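Local coordinates for protein accelerated cell death 11 (Arabidopsis thaliana, PDB 4NT1) that transfers ceramide-1-phosphate and phytoceramide-1-phosphate selectively between membranes, using the all-helical fold of the glycolipid transfer protein family, at residues 106-110 with 190-195; 18-22 with 186-190; 47-51 with 111-116; 119-123 with 177-181. All coordinates share one frame; numbering follows the deposited sequence.

Contact 1: 106-110 with 190-195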
loop_
_atom_site.group_PDB
_atom_site.type_symbol
_atom_site.label_atom_id
_atom_site.label_comp_id
_atom_site.label_asym_id
_atom_site.label_seq_id
_atom_site.Cartn_x
_atom_site.Cartn_y
_atom_site.Cartn_z
ATOM N N LYS A 106 3.270 3.227 -3.478
ATOM C CA LYS A 106 4.064 3.062 -2.258
ATOM C C LYS A 106 3.306 3.577 -1.024
ATOM O O LYS A 106 3.297 2.930 0.035
ATOM C CB LYS A 106 5.407 3.785 -2.392
ATOM C CG LYS A 106 6.396 3.520 -1.244
ATOM C CD LYS A 106 6.217 4.485 -0.087
ATOM C CE LYS A 106 6.431 5.936 -0.544
ATOM N NZ LYS A 106 6.647 6.836 0.628
ATOM N N ARG A 107 2.670 4.737 -1.150
ATOM C CA ARG A 107 1.950 5.301 -0.010
ATOM C C ARG A 107 0.818 4.386 0.460
ATOM O O ARG A 107 0.593 4.224 1.666
ATOM C CB ARG A 107 1.432 6.709 -0.330
ATOM C CG ARG A 107 2.547 7.731 -0.460
ATOM C CD ARG A 107 2.040 9.040 -1.034
ATOM N NE ARG A 107 3.128 10.001 -1.189
ATOM C CZ ARG A 107 3.064 11.086 -1.954
ATOM N NH1 ARG A 107 1.958 11.357 -2.642
ATOM N NH2 ARG A 107 4.105 11.906 -2.016
ATOM N N GLY A 108 0.100 3.785 -0.485
ATOM C CA GLY A 108 -0.944 2.841 -0.132
ATOM C C GLY A 108 -0.416 1.632 0.635
ATOM O O GLY A 108 -1.008 1.202 1.628
ATOM N N LEU A 109 0.699 1.072 0.167
ATOM C CA LEU A 109 1.310 -0.071 0.847
ATOM C C LEU A 109 1.697 0.311 2.263
ATOM O O LEU A 109 1.548 -0.484 3.194
ATOM C CB LEU A 109 2.557 -0.547 0.112
ATOM C CG LEU A 109 2.348 -1.069 -1.301
ATOM C CD1 LEU A 109 3.695 -1.402 -1.942
ATOM C CD2 LEU A 109 1.401 -2.286 -1.328
ATOM N N ASP A 110 2.205 1.531 2.418
ATOM C CA ASP A 110 2.622 2.034 3.721
ATOM C C ASP A 110 1.401 2.231 4.621
ATOM O O ASP A 110 1.423 1.839 5.790
ATOM C CB ASP A 110 3.406 3.348 3.536
ATOM C CG ASP A 110 4.275 3.707 4.732
ATOM O OD1 ASP A 110 4.528 2.836 5.585
ATOM O OD2 ASP A 110 4.717 4.882 4.802
ATOM N N LEU A 190 10.377 -3.606 1.688
ATOM C CA LEU A 190 9.953 -3.228 0.339
ATOM C C LEU A 190 9.719 -1.720 0.222
ATOM O O LEU A 190 10.166 -1.066 -0.737
ATOM C CB LEU A 190 8.673 -3.996 -0.036
ATOM C CG LEU A 190 8.035 -3.585 -1.363
ATOM C CD1 LEU A 190 9.009 -3.853 -2.487
ATOM C CD2 LEU A 190 6.701 -4.328 -1.564
ATOM N N ILE A 191 9.011 -1.174 1.203
ATOM C CA ILE A 191 8.715 0.250 1.234
ATOM C C ILE A 191 10.004 1.064 1.354
ATOM O O ILE A 191 10.158 2.092 0.707
ATOM C CB ILE A 191 7.741 0.574 2.374
ATOM C CG1 ILE A 191 6.341 0.081 2.002
ATOM C CG2 ILE A 191 7.738 2.081 2.692
ATOM C CD1 ILE A 191 5.440 -0.161 3.191
ATOM N N THR A 192 10.932 0.597 2.180
ATOM C CA THR A 192 12.235 1.258 2.321
ATOM C C THR A 192 13.009 1.173 1.005
ATOM O O THR A 192 13.641 2.136 0.574
ATOM C CB THR A 192 13.074 0.578 3.429
ATOM O OG1 THR A 192 12.426 0.754 4.697
ATOM C CG2 THR A 192 14.459 1.182 3.502
ATOM N N TYR A 193 12.971 -0.000 0.381
ATOM C CA TYR A 193 13.587 -0.189 -0.929
ATOM C C TYR A 193 13.003 0.816 -1.925
ATOM O O TYR A 193 13.734 1.433 -2.694
ATOM C CB TYR A 193 13.381 -1.629 -1.429
ATOM C CG TYR A 193 13.834 -1.840 -2.858
ATOM C CD1 TYR A 193 15.149 -2.175 -3.152
ATOM C CD2 TYR A 193 12.947 -1.685 -3.915
ATOM C CE1 TYR A 193 15.569 -2.353 -4.462
ATOM C CE2 TYR A 193 13.357 -1.863 -5.232
ATOM C CZ TYR A 193 14.666 -2.194 -5.494
ATOM O OH TYR A 193 15.076 -2.368 -6.793
ATOM N N LEU A 194 11.686 0.997 -1.894
ATOM C CA LEU A 194 11.042 1.928 -2.825
ATOM C C LEU A 194 11.465 3.373 -2.544
ATOM O O LEU A 194 11.927 4.073 -3.449
ATOM C CB LEU A 194 9.514 1.788 -2.778
ATOM C CG LEU A 194 8.963 0.432 -3.226
ATOM C CD1 LEU A 194 7.456 0.326 -2.969
ATOM C CD2 LEU A 194 9.286 0.207 -4.704
ATOM N N ASP A 195 11.320 3.815 -1.295
ATOM C CA ASP A 195 11.776 5.148 -0.896
ATOM C C ASP A 195 13.195 5.402 -1.388
ATOM O O ASP A 195 13.500 6.473 -1.900
ATOM C CB ASP A 195 11.756 5.309 0.631
ATOM C CG ASP A 195 10.387 5.693 1.180
ATOM O OD1 ASP A 195 9.483 6.048 0.398
ATOM O OD2 ASP A 195 10.223 5.654 2.417
HETATM O O HOH W 1 8.129 6.830 3.477
#
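Lys106 meets three residues of 190-195 with successive parts of its chain. Its CG lies against Leu194, 3.8 Å from CD1, the two side chains running past each other in opposite senses. Further out, CD passes across the CG2 methyl of Ile191 at about a right angle. The terminal NZ forms a salt bridge with Asp195, 3.0 Å from OD1, taking its syn lone pair. Bends at chi2 (-88°) and chi3 (-60°) fold the lysine so that its methylenes cover the leucine and isoleucine while the ammonium reaches the carboxylate. A water accepts a weak bond from NZ and donates a 2.6 Å bond to Asp195 OD2, so both carboxylate oxygens are engaged.

Next to this ion pair, the CD1 methyl of Ile191 presses on the backbone of the other helix, 3.6 Å from Asp110 CA. Leu109 CD1 touches both Leu190 CD2, at 4.2 Å, and Leu194 CD1. Helices 98-121 and 173-199 run roughly antiparallel here, and Phe18 of helix 10-25 touches both Leu109 and Leu190. A lysine suits this place because its aliphatic stem can pack on apolar neighbours, and pairing with Asp195 should lower the cost of keeping an ammonium largely buried.

Contact 2: 18-22 with 186-190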
loop_
_atom_site.group_PDB
_atom_site.type_symbol
_atom_site.label_atom_id
_atom_site.label_comp_id
_atom_site.label_asym_id
_atom_site.label_seq_id
_atom_site.Cartn_x
_atom_site.Cartn_y
_atom_site.Cartn_z
ATOM N N PHE A 18 3.766 -10.675 -0.774
ATOM C CA PHE A 18 4.727 -9.721 -0.239
ATOM C C PHE A 18 5.973 -10.368 0.359
ATOM O O PHE A 18 7.058 -9.795 0.302
ATOM C CB PHE A 18 4.030 -8.716 0.678
ATOM C CG PHE A 18 3.276 -7.679 -0.102
ATOM C CD1 PHE A 18 3.900 -6.497 -0.492
ATOM C CD2 PHE A 18 1.974 -7.918 -0.519
ATOM C CE1 PHE A 18 3.221 -5.555 -1.270
ATOM C CE2 PHE A 18 1.288 -6.982 -1.286
ATOM C CZ PHE A 18 1.910 -5.799 -1.659
ATOM N N LYS A 19 5.814 -11.572 0.899
ATOM C CA LYS A 19 6.958 -12.363 1.310
ATOM C C LYS A 19 7.930 -12.527 0.140
ATOM O O LYS A 19 9.134 -12.343 0.294
ATOM C CB LYS A 19 6.500 -13.728 1.837
ATOM C CG LYS A 19 7.647 -14.609 2.315
ATOM C CD LYS A 19 7.153 -15.934 2.881
ATOM C CE LYS A 19 6.960 -15.859 4.383
ATOM N NZ LYS A 19 8.252 -15.681 5.102
ATOM N N LYS A 20 7.397 -12.840 -1.042
ATOM C CA LYS A 20 8.232 -13.022 -2.230
ATOM C C LYS A 20 8.976 -11.747 -2.620
ATOM O O LYS A 20 10.147 -11.796 -2.991
ATOM C CB LYS A 20 7.400 -13.502 -3.422
ATOM C CG LYS A 20 6.897 -14.930 -3.290
ATOM C CD LYS A 20 6.019 -15.279 -4.481
ATOM C CE LYS A 20 5.427 -16.673 -4.336
ATOM N NZ LYS A 20 4.396 -16.716 -3.261
ATOM N N LEU A 21 8.289 -10.608 -2.547
ATOM C CA LEU A 21 8.910 -9.327 -2.853
ATOM C C LEU A 21 9.995 -9.005 -1.827
ATOM O O LEU A 21 11.056 -8.513 -2.199
ATOM C CB LEU A 21 7.858 -8.209 -2.938
ATOM C CG LEU A 21 6.933 -8.351 -4.156
ATOM C CD1 LEU A 21 5.747 -7.353 -4.105
ATOM C CD2 LEU A 21 7.736 -8.179 -5.441
ATOM N N ALA A 22 9.744 -9.301 -0.550
ATOM C CA ALA A 22 10.756 -9.050 0.491
ATOM C C ALA A 22 12.011 -9.896 0.247
ATOM O O ALA A 22 13.143 -9.423 0.378
ATOM C CB ALA A 22 10.187 -9.329 1.870
ATOM N N SER A 186 7.133 -8.042 5.758
ATOM C CA SER A 186 7.587 -8.096 4.374
ATOM C C SER A 186 7.537 -6.721 3.716
ATOM O O SER A 186 8.455 -6.332 2.981
ATOM C CB SER A 186 6.742 -9.084 3.570
ATOM O OG SER A 186 6.975 -10.413 4.006
ATOM N N SER A 187 6.473 -5.977 3.996
ATOM C CA SER A 187 6.269 -4.694 3.335
ATOM C C SER A 187 7.271 -3.649 3.801
ATOM O O SER A 187 7.639 -2.749 3.040
ATOM C CB SER A 187 4.828 -4.191 3.517
ATOM O OG SER A 187 4.562 -3.844 4.864
ATOM N N ALA A 188 7.734 -3.763 5.041
ATOM C CA ALA A 188 8.631 -2.733 5.564
ATOM C C ALA A 188 9.903 -2.583 4.729
ATOM O O ALA A 188 10.212 -1.481 4.282
ATOM C CB ALA A 188 8.947 -2.955 7.050
ATOM N N PRO A 189 10.638 -3.686 4.491
ATOM C CA PRO A 189 11.839 -3.561 3.653
ATOM C C PRO A 189 11.522 -3.166 2.208
ATOM O O PRO A 189 12.330 -2.489 1.579
ATOM C CB PRO A 189 12.457 -4.973 3.684
ATOM C CG PRO A 189 11.370 -5.871 4.171
ATOM C CD PRO A 189 10.473 -5.046 5.037
ATOM N N LEU A 190 10.377 -3.606 1.688
ATOM C CA LEU A 190 9.953 -3.228 0.339
ATOM C C LEU A 190 9.719 -1.720 0.222
ATOM O O LEU A 190 10.166 -1.066 -0.737
ATOM C CB LEU A 190 8.673 -3.996 -0.036
ATOM C CG LEU A 190 8.035 -3.585 -1.363
ATOM C CD1 LEU A 190 9.009 -3.853 -2.487
ATOM C CD2 LEU A 190 6.701 -4.328 -1.564
#
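Ser186 sets its small side chain directly on the backbone of helix 10-25, with CB 3.4 Å from Phe18 O. Its OG is anti to the carbonyl carbon (chi1 -68°), which carries the hydroxyl to the backbone of Lys19, 3.3 Å from its CA. This is a packing contact; the hydroxyl has a weak hydrogen bond to Ser182 O, one turn back in its own helix. Ala22 is equally compact, and its methyl rests 3.6 Å from Ser186 O and also reaches the ring of Pro189. Serine and alanine facing each other let the backbones come close, with the CA atoms of Ala22 and Ser186 5.1 Å apart and the local axes 8.3 Å apart, crossing at 42°.

The contact thus joins the first and last helices of the all-helical GLTP fold, 10-25 and 173-199. The latter is kinked at Pro189, whose nitrogen has no hydrogen to give to the preceding turn.

Larger side chains fill the side of the contact that faces helix 34-51. Leu190 turns its CG away from the backbone N (chi1 174°) and brings CD2 to the edge of the Phe18 ring, close to the ring plane and 3.7 Å from Phe18 CD1. The same methyl meets Leu21 CD1 at 4.1 Å, so one leucine methyl touches both the ring and the other leucine. Tyr183 packs edge-to-face with Phe18, while Ala40 and Val44 of helix 34-51 also touch this phenylalanine, and Ala40 touches Leu21 as well.

Contact 3: 47-51 with 111-116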
loop_
_atom_site.group_PDB
_atom_site.type_symbol
_atom_site.label_atom_id
_atom_site.label_comp_id
_atom_site.label_asym_id
_atom_site.label_seq_id
_atom_site.Cartn_x
_atom_site.Cartn_y
_atom_site.Cartn_z
ATOM N N LEU A 47 -8.830 -4.104 0.063
ATOM C CA LEU A 47 -8.886 -3.765 1.480
ATOM C C LEU A 47 -9.484 -2.377 1.710
ATOM O O LEU A 47 -10.198 -2.162 2.687
ATOM C CB LEU A 47 -7.502 -3.842 2.131
ATOM C CG LEU A 47 -6.772 -5.180 2.093
ATOM C CD1 LEU A 47 -5.373 -5.021 2.674
ATOM C CD2 LEU A 47 -7.549 -6.272 2.837
ATOM N N PHE A 48 -9.190 -1.431 0.822
ATOM C CA PHE A 48 -9.686 -0.071 1.018
ATOM C C PHE A 48 -11.209 -0.035 0.968
ATOM O O PHE A 48 -11.847 0.667 1.753
ATOM C CB PHE A 48 -9.073 0.896 0.008
ATOM C CG PHE A 48 -7.598 1.092 0.190
ATOM C CD1 PHE A 48 -7.115 1.950 1.162
ATOM C CD2 PHE A 48 -6.694 0.406 -0.604
ATOM C CE1 PHE A 48 -5.760 2.129 1.336
ATOM C CE2 PHE A 48 -5.336 0.573 -0.432
ATOM C CZ PHE A 48 -4.868 1.442 0.541
ATOM N N GLY A 49 -11.788 -0.817 0.062
ATOM C CA GLY A 49 -13.230 -0.897 -0.052
ATOM C C GLY A 49 -13.827 -1.488 1.208
ATOM O O GLY A 49 -14.901 -1.078 1.644
ATOM N N CYS A 50 -13.119 -2.452 1.794
ATOM C CA CYS A 50 -13.542 -3.068 3.042
ATOM C C CYS A 50 -13.714 -2.046 4.157
ATOM O O CYS A 50 -14.624 -2.176 4.968
ATOM C CB CYS A 50 -12.549 -4.146 3.486
ATOM S SG CYS A 50 -12.600 -5.648 2.493
ATOM N N LEU A 51 -12.841 -1.044 4.201
ATOM C CA LEU A 51 -12.873 -0.038 5.263
ATOM C C LEU A 51 -14.030 0.955 5.127
ATOM O O LEU A 51 -14.358 1.673 6.076
ATOM C CB LEU A 51 -11.550 0.722 5.322
ATOM C CG LEU A 51 -10.331 -0.168 5.549
ATOM C CD1 LEU A 51 -9.055 0.664 5.548
ATOM C CD2 LEU A 51 -10.492 -0.912 6.863
ATOM N N MET A 111 0.318 2.802 4.091
ATOM C CA MET A 111 -0.880 2.963 4.922
ATOM C C MET A 111 -1.406 1.615 5.435
ATOM O O MET A 111 -1.824 1.501 6.585
ATOM C CB MET A 111 -2.008 3.712 4.200
ATOM C CG MET A 111 -3.054 4.296 5.199
ATOM S SD MET A 111 -4.741 4.311 4.560
ATOM C CE MET A 111 -5.282 2.627 4.886
ATOM N N VAL A 112 -1.401 0.605 4.572
ATOM C CA VAL A 112 -1.853 -0.723 4.971
ATOM C C VAL A 112 -0.904 -1.296 6.022
ATOM O O VAL A 112 -1.350 -1.861 7.021
ATOM C CB VAL A 112 -2.026 -1.680 3.772
ATOM C CG1 VAL A 112 -2.405 -3.097 4.263
ATOM C CG2 VAL A 112 -3.104 -1.153 2.820
ATOM N N LYS A 113 0.398 -1.121 5.820
ATOM C CA LYS A 113 1.364 -1.558 6.823
ATOM C C LYS A 113 1.070 -0.956 8.204
ATOM O O LYS A 113 1.071 -1.670 9.203
ATOM C CB LYS A 113 2.799 -1.205 6.421
ATOM C CG LYS A 113 3.834 -1.680 7.448
ATOM C CD LYS A 113 5.231 -1.152 7.182
ATOM C CE LYS A 113 5.414 0.238 7.727
ATOM N NZ LYS A 113 6.726 0.351 8.424
ATOM N N VAL A 114 0.837 0.356 8.261
ATOM C CA VAL A 114 0.561 1.021 9.544
ATOM C C VAL A 114 -0.786 0.592 10.093
ATOM O O VAL A 114 -0.934 0.352 11.291
ATOM C CB VAL A 114 0.592 2.561 9.421
ATOM C CG1 VAL A 114 0.186 3.226 10.757
ATOM C CG2 VAL A 114 1.973 3.024 8.983
ATOM N N LEU A 115 -1.776 0.500 9.213
ATOM C CA LEU A 115 -3.073 -0.026 9.612
ATOM C C LEU A 115 -2.927 -1.377 10.329
ATOM O O LEU A 115 -3.452 -1.565 11.437
ATOM C CB LEU A 115 -3.983 -0.180 8.393
ATOM C CG LEU A 115 -5.299 -0.882 8.709
ATOM C CD1 LEU A 115 -6.145 0.014 9.612
ATOM C CD2 LEU A 115 -6.038 -1.175 7.419
ATOM N N PHE A 116 -2.220 -2.318 9.698
ATOM C CA PHE A 116 -1.993 -3.634 10.291
ATOM C C PHE A 116 -1.229 -3.560 11.624
ATOM O O PHE A 116 -1.595 -4.217 12.604
ATOM C CB PHE A 116 -1.259 -4.560 9.303
ATOM C CG PHE A 116 -2.136 -5.095 8.196
ATOM C CD1 PHE A 116 -3.454 -4.675 8.060
ATOM C CD2 PHE A 116 -1.640 -6.019 7.288
ATOM C CE1 PHE A 116 -4.262 -5.168 7.035
ATOM C CE2 PHE A 116 -2.446 -6.522 6.271
ATOM C CZ PHE A 116 -3.754 -6.098 6.148
#
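Phe48 lays one corner of its ring against Met111, with CE1 3.6 Å from the methyl CE. The sulfur SD stands 5.4 Å from the ring centroid and 85° off the normal, a Met-aromatic contact at the ring edge. Bends at chi2 and chi3 curl the methionine so that its terminal methyl also comes within reach of Leu51 CD1; an unbranched, flexible chain suits this place between a ring and a leucine. The neighbouring ring atom, Phe48 CZ, meets Val112 CG2 at 3.9 Å. The other valine branch, CG1, touches Leu47 CD1, so one short beta-branched residue serves two large neighbours.

These side chains fill the interior between helices 34-51 and 98-121 of the GLTP fold, whose local axes lie 12.5 Å apart and cross at 54°. At this spacing most of the gap is bridged by leucine, phenylalanine and methionine, with Val112 reaching them from its own helix. The experimentally established lipid-binding residues Asp61 and His144 lie about 8 Å, side chain to side chain, from Phe48 and Met111 respectively.

Further along, Leu51 and Leu115 extend toward each other and meet tip to tip, CD1 to CD2, at 4.0 Å. Leu47 CD1 also reaches Phe116 CZ, whose ring in turn packs against Tyr183 of helix 173-199.

Contact 4: 119-123 with 177-181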
loop_
_atom_site.group_PDB
_atom_site.type_symbol
_atom_site.label_atom_id
_atom_site.label_comp_id
_atom_site.label_asym_id
_atom_site.label_seq_id
_atom_site.Cartn_x
_atom_site.Cartn_y
_atom_site.Cartn_z
ATOM N N ILE A 119 -3.714 -2.309 14.191
ATOM C CA ILE A 119 -4.681 -3.336 14.544
ATOM C C ILE A 119 -4.050 -4.313 15.532
ATOM O O ILE A 119 -4.623 -4.619 16.577
ATOM C CB ILE A 119 -5.205 -4.079 13.305
ATOM C CG1 ILE A 119 -6.111 -3.149 12.485
ATOM C CG2 ILE A 119 -5.960 -5.329 13.723
ATOM C CD1 ILE A 119 -6.638 -3.771 11.202
ATOM N N ILE A 120 -2.853 -4.788 15.215
ATOM C CA ILE A 120 -2.152 -5.698 16.118
ATOM C C ILE A 120 -1.913 -5.056 17.486
ATOM O O ILE A 120 -2.172 -5.671 18.530
ATOM C CB ILE A 120 -0.824 -6.188 15.495
ATOM C CG1 ILE A 120 -1.125 -7.035 14.258
ATOM C CG2 ILE A 120 -0.025 -7.008 16.511
ATOM C CD1 ILE A 120 0.055 -7.186 13.295
ATOM N N ALA A 121 -1.449 -3.810 17.478
ATOM C CA ALA A 121 -1.128 -3.092 18.708
ATOM C C ALA A 121 -2.362 -2.801 19.563
ATOM O O ALA A 121 -2.261 -2.630 20.774
ATOM C CB ALA A 121 -0.388 -1.797 18.382
ATOM N N SER A 122 -3.530 -2.739 18.939
ATOM C CA SER A 122 -4.742 -2.432 19.692
ATOM C C SER A 122 -5.580 -3.670 20.025
ATOM O O SER A 122 -6.749 -3.549 20.375
ATOM C CB SER A 122 -5.590 -1.405 18.940
ATOM O OG SER A 122 -6.083 -1.968 17.742
ATOM N N GLU A 123 -4.975 -4.852 19.931
ATOM C CA GLU A 123 -5.677 -6.095 20.216
ATOM C C GLU A 123 -6.452 -5.984 21.533
ATOM O O GLU A 123 -5.902 -5.550 22.543
ATOM C CB GLU A 123 -4.679 -7.248 20.290
ATOM C CG GLU A 123 -5.316 -8.615 20.419
ATOM C CD GLU A 123 -4.285 -9.725 20.497
ATOM O OE1 GLU A 123 -3.072 -9.425 20.411
ATOM O OE2 GLU A 123 -4.686 -10.900 20.648
ATOM N N LYS A 177 -3.846 -12.174 12.878
ATOM C CA LYS A 177 -2.660 -11.555 13.466
ATOM C C LYS A 177 -1.393 -12.066 12.784
ATOM O O LYS A 177 -0.483 -11.298 12.475
ATOM C CB LYS A 177 -2.585 -11.825 14.970
ATOM C CG LYS A 177 -1.474 -11.070 15.685
ATOM C CD LYS A 177 -1.475 -11.423 17.178
ATOM C CE LYS A 177 -0.495 -10.573 17.966
ATOM N NZ LYS A 177 -0.499 -10.972 19.407
ATOM N N ILE A 178 -1.332 -13.367 12.542
ATOM C CA ILE A 178 -0.138 -13.936 11.920
ATOM C C ILE A 178 0.114 -13.375 10.523
ATOM O O ILE A 178 1.241 -12.991 10.176
ATOM C CB ILE A 178 -0.211 -15.469 11.886
ATOM C CG1 ILE A 178 0.122 -16.014 13.280
ATOM C CG2 ILE A 178 0.732 -16.032 10.836
ATOM C CD1 ILE A 178 -0.406 -17.404 13.538
ATOM N N HIS A 179 -0.931 -13.315 9.713
ATOM C CA HIS A 179 -0.751 -12.867 8.335
ATOM C C HIS A 179 -0.630 -11.357 8.204
ATOM O O HIS A 179 0.059 -10.871 7.308
ATOM C CB HIS A 179 -1.841 -13.426 7.440
ATOM C CG HIS A 179 -1.711 -14.899 7.215
ATOM N ND1 HIS A 179 -0.911 -15.428 6.225
ATOM C CD2 HIS A 179 -2.238 -15.955 7.881
ATOM C CE1 HIS A 179 -0.973 -16.748 6.274
ATOM N NE2 HIS A 179 -1.771 -17.092 7.269
ATOM N N MET A 180 -1.277 -10.619 9.102
ATOM C CA MET A 180 -1.078 -9.172 9.147
ATOM C C MET A 180 0.371 -8.862 9.523
ATOM O O MET A 180 1.040 -8.048 8.879
ATOM C CB MET A 180 -2.043 -8.501 10.136
ATOM C CG MET A 180 -3.469 -8.364 9.612
ATOM S SD MET A 180 -4.487 -7.395 10.740
ATOM C CE MET A 180 -6.055 -7.395 9.885
ATOM N N GLN A 181 0.862 -9.521 10.566
ATOM C CA GLN A 181 2.242 -9.316 10.979
ATOM C C GLN A 181 3.211 -9.717 9.864
ATOM O O GLN A 181 4.274 -9.126 9.707
ATOM C CB GLN A 181 2.550 -10.115 12.245
ATOM C CG GLN A 181 3.961 -9.867 12.757
ATOM C CD GLN A 181 4.149 -8.448 13.229
ATOM O OE1 GLN A 181 4.947 -7.690 12.671
ATOM N NE2 GLN A 181 3.411 -8.073 14.269
#
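Ile120 sends its two branches to different residues of 177-181. From CB, the CG2 methyl turns to the stem of Lys177 and stops 3.9 Å from CE, the side chains crossing at about a right angle. The other branch runs through CG1, anti to the carbonyl carbon (chi1 -65°), to CD1. This end methyl settles 4.0 Å from Met180 CB and lies close to the backbone N of Gln181. A beta-branched isoleucine suits the place because it spreads over one full turn of the facing helix.

Beside it, Ile119 crosses the extended chain of Met180, its CG2 at the sulfur SD and its CD1 3.9 Å from the methyl CE. On the outer side, the fully extended Lys177 carries NZ beyond Ile120 to a salt bridge with Glu123, 3.2 Å from OE1. The ammonium comes from the syn side, 20° out of the carboxylate plane. Both residues are exposed, so water probably competes for the ion pair and weakens it.

The contact joins the C-terminal end of helix 98-121, and the turn that follows it, to the early part of helix 173-199. Arg162 of helix 162-168 donates a hydrogen bond from NH1 to Ile119 O and touches Glu123, while Pro131 of helix 129-139 packs on Ile119.

How the contacts relate
Contacts 1 and 4 are two places, with centres about 19 Å apart, where helices 98-121 and 173-199 pack together. As the two helices run roughly antiparallel at contact 1, the later part of one faces the earlier part of the other at contact 4. Contact 2 adds helix 10-25 and shares Leu190 with contact 1, their centres about 9 Å apart. Contact 3 adds helix 34-51 and reaches contact 4 through Phe116 and Met180. Along the chain, contacts 3 and 4 follow in series inside the loop closed by contact 2; contact 4 is also nested within contact 1, which crosses contacts 2 and 3. Together, widely separated sequence segments build the continuous helical body that carries the lipid-phosphate site.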